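Local atomic coordinates of eukaryotic translation initiation factor 2A (Schizosaccharomyces pombe, PDB entry 3WJ9), a protein that probably acts early in translation of a few specific mRNAs, directing initiator methionyl-tRNA to the 40S ribosomal subunit in a codon-dependent manner. Residues Ala73-Glu78 / Thr90-Pro94. Residues are numbered along the deposited sequence; the frame is centred on the assembly and turned at random.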
loop_
_atom_site.group_PDB
_atom_site.type_symbol
_atom_site.label_atom_id
_atom_site.label_comp_id
_atom_site.label_asym_id
_atom_site.label_seq_id
_atom_site.Cartn_x
_atom_site.Cartn_y
_atom_site.Cartn_z
ATOM N N ALA A 73 -7.957 2.378 -21.863
ATOM C CA ALA A 73 -6.957 3.195 -21.190
ATOM C C ALA A 73 -5.569 2.962 -21.777
ATOM O O ALA A 73 -4.991 1.885 -21.626
ATOM C CB ALA A 73 -6.958 2.906 -19.699
ATOM N N ALA A 74 -5.042 3.982 -22.444
ATOM C CA ALA A 74 -3.729 3.895 -23.072
ATOM C C ALA A 74 -2.688 4.697 -22.300
ATOM O O ALA A 74 -3.034 5.581 -21.517
ATOM C CB ALA A 74 -3.803 4.377 -24.510
ATOM N N ASN A 75 -1.416 4.373 -22.525
ATOM C CA ASN A 75 -0.295 5.098 -21.928
ATOM C C ASN A 75 -0.332 5.118 -20.401
ATOM O O ASN A 75 0.224 6.018 -19.776
ATOM C CB ASN A 75 -0.258 6.536 -22.452
ATOM C CG ASN A 75 -0.408 6.612 -23.960
ATOM O OD1 ASN A 75 0.258 5.889 -24.700
ATOM N ND2 ASN A 75 -1.293 7.489 -24.421
ATOM N N THR A 76 -0.988 4.128 -19.806
ATOM C CA THR A 76 -1.122 4.063 -18.352
ATOM C C THR A 76 0.210 3.755 -17.685
ATOM O O THR A 76 1.086 3.137 -18.284
ATOM C CB THR A 76 -2.147 2.999 -17.916
ATOM O OG1 THR A 76 -1.902 1.780 -18.626
ATOM C CG2 THR A 76 -3.560 3.470 -18.211
ATOM N N TYR A 77 0.361 4.199 -16.443
ATOM C CA TYR A 77 1.554 3.899 -15.663
ATOM C C TYR A 77 1.171 3.289 -14.323
ATOM O O TYR A 77 1.917 2.492 -13.758
ATOM C CB TYR A 77 2.394 5.157 -15.433
ATOM C CG TYR A 77 3.180 5.633 -16.635
ATOM C CD1 TYR A 77 2.539 6.032 -17.800
ATOM C CD2 TYR A 77 4.565 5.687 -16.600
ATOM C CE1 TYR A 77 3.255 6.467 -18.898
ATOM C CE2 TYR A 77 5.290 6.120 -17.692
ATOM C CZ TYR A 77 4.629 6.510 -18.838
ATOM O OH TYR A 77 5.347 6.943 -19.930
ATOM N N GLU A 78 0.007 3.682 -13.812
ATOM C CA GLU A 78 -0.438 3.233 -12.498
ATOM C C GLU A 78 -1.891 2.767 -12.512
ATOM O O GLU A 78 -2.714 3.273 -13.276
ATOM C CB GLU A 78 -0.253 4.348 -11.463
ATOM C CG GLU A 78 1.087 5.062 -11.558
ATOM C CD GLU A 78 1.888 4.988 -10.275
ATOM O OE1 GLU A 78 1.541 4.167 -9.402
ATOM O OE2 GLU A 78 2.874 5.744 -10.147
ATOM N N THR A 90 -6.986 4.835 -13.291
ATOM C CA THR A 90 -5.860 4.702 -14.213
ATOM C C THR A 90 -5.118 6.019 -14.426
ATOM O O THR A 90 -5.655 6.943 -15.024
ATOM C CB THR A 90 -6.323 4.182 -15.592
ATOM O OG1 THR A 90 -7.247 5.112 -16.169
ATOM C CG2 THR A 90 -6.991 2.822 -15.461
ATOM N N TRP A 91 -3.878 6.091 -13.949
ATOM C CA TRP A 91 -3.030 7.263 -14.167
ATOM C C TRP A 91 -2.339 7.180 -15.525
ATOM O O TRP A 91 -1.607 6.231 -15.799
ATOM C CB TRP A 91 -1.976 7.389 -13.056
ATOM C CG TRP A 91 -1.116 8.645 -13.125
ATOM C CD1 TRP A 91 -1.297 9.794 -12.422
ATOM C CD2 TRP A 91 0.061 8.850 -13.920
ATOM N NE1 TRP A 91 -0.327 10.710 -12.736
ATOM C CE2 TRP A 91 0.525 10.153 -13.654
ATOM C CE3 TRP A 91 0.763 8.064 -14.835
ATOM C CZ2 TRP A 91 1.656 10.687 -14.268
ATOM C CZ3 TRP A 91 1.889 8.595 -15.445
ATOM C CH2 TRP A 91 2.324 9.894 -15.157
ATOM N N GLU A 92 -2.583 8.171 -16.376
ATOM C CA GLU A 92 -1.830 8.311 -17.618
ATOM C C GLU A 92 -0.835 9.453 -17.460
ATOM O O GLU A 92 -0.911 10.215 -16.496
ATOM C CB GLU A 92 -2.758 8.579 -18.804
ATOM C CG GLU A 92 -3.822 7.521 -19.033
ATOM C CD GLU A 92 -4.715 7.846 -20.216
ATOM O OE1 GLU A 92 -5.631 7.049 -20.510
ATOM O OE2 GLU A 92 -4.501 8.898 -20.854
ATOM N N ARG A 93 0.098 9.575 -18.397
ATOM C CA ARG A 93 1.030 10.695 -18.373
ATOM C C ARG A 93 0.298 11.956 -18.825
ATOM O O ARG A 93 -0.370 11.949 -19.858
ATOM C CB ARG A 93 2.248 10.416 -19.260
ATOM C CG ARG A 93 3.337 11.474 -19.156
ATOM C CD ARG A 93 4.527 11.172 -20.054
ATOM N NE ARG A 93 5.242 9.961 -19.655
ATOM C CZ ARG A 93 6.185 9.921 -18.718
ATOM N NH1 ARG A 93 6.528 11.026 -18.070
ATOM N NH2 ARG A 93 6.785 8.776 -18.425
ATOM N N PRO A 94 0.410 13.040 -18.040
ATOM C CA PRO A 94 -0.316 14.291 -18.300
ATOM C C PRO A 94 0.021 14.936 -19.643
ATOM O O PRO A 94 1.058 14.637 -20.234
ATOM C CB PRO A 94 0.117 15.198 -17.140
ATOM C CG PRO A 94 1.373 14.594 -16.618
ATOM C CD PRO A 94 1.220 13.123 -16.815
#
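Tyr77 meets Trp91 with its ring and Arg93 with its hydroxyl. The two aromatic groups form an offset edge-to-face pair: the six-membered ring of Trp91 turns its edge to the Tyr77 face, with centroids 5.3 Å apart and planes at 84°. Trp91 CE3 also lies 3.4 Å from Tyr77 CB. A chi1 of -175° sets Trp91 CG opposite the backbone N and carries the indole beside Tyr77. Its NE1 makes a weak hydrogen bond to Asn124 O. At the far end of the phenol, Arg93 grips the hydroxyl side-on with two nitrogens. Arg93 NH2 donates to Tyr77 OH over 2.8 Å, and Arg93 NE to that same oxygen over 3.0 Å; the oxygen lies in the guanidinium plane, which stands nearly perpendicular to the phenol ring. The arginine chain, extended as far as CD, bends at chi3 (-65°) toward this oxygen.

The backbones belong to the hairpin of strands 76-81 and 87-92, the first two strands of a four-stranded antiparallel blade in the beta-propeller, within WD repeat 1. Tyr77 N donates to Trp91 O at 2.9 Å, and Trp91 N to Glu78 O at 3.1 Å. Tyr77 and Glu78 thus together stand opposite Trp91 in a classic beta bulge, Tyr77 having a helix-like psi.

Glu78 and Trp91 share a face of the sheet, Glu78 CB resting 3.8 Å from Trp91 CB; separately, Thr76 CG2 touches Thr90 CB. The Thr90 hydroxyl is hydrogen-bonded to Trp109 on strand 106-110, the next strand of the blade, and Ala73 also packs against that tryptophan.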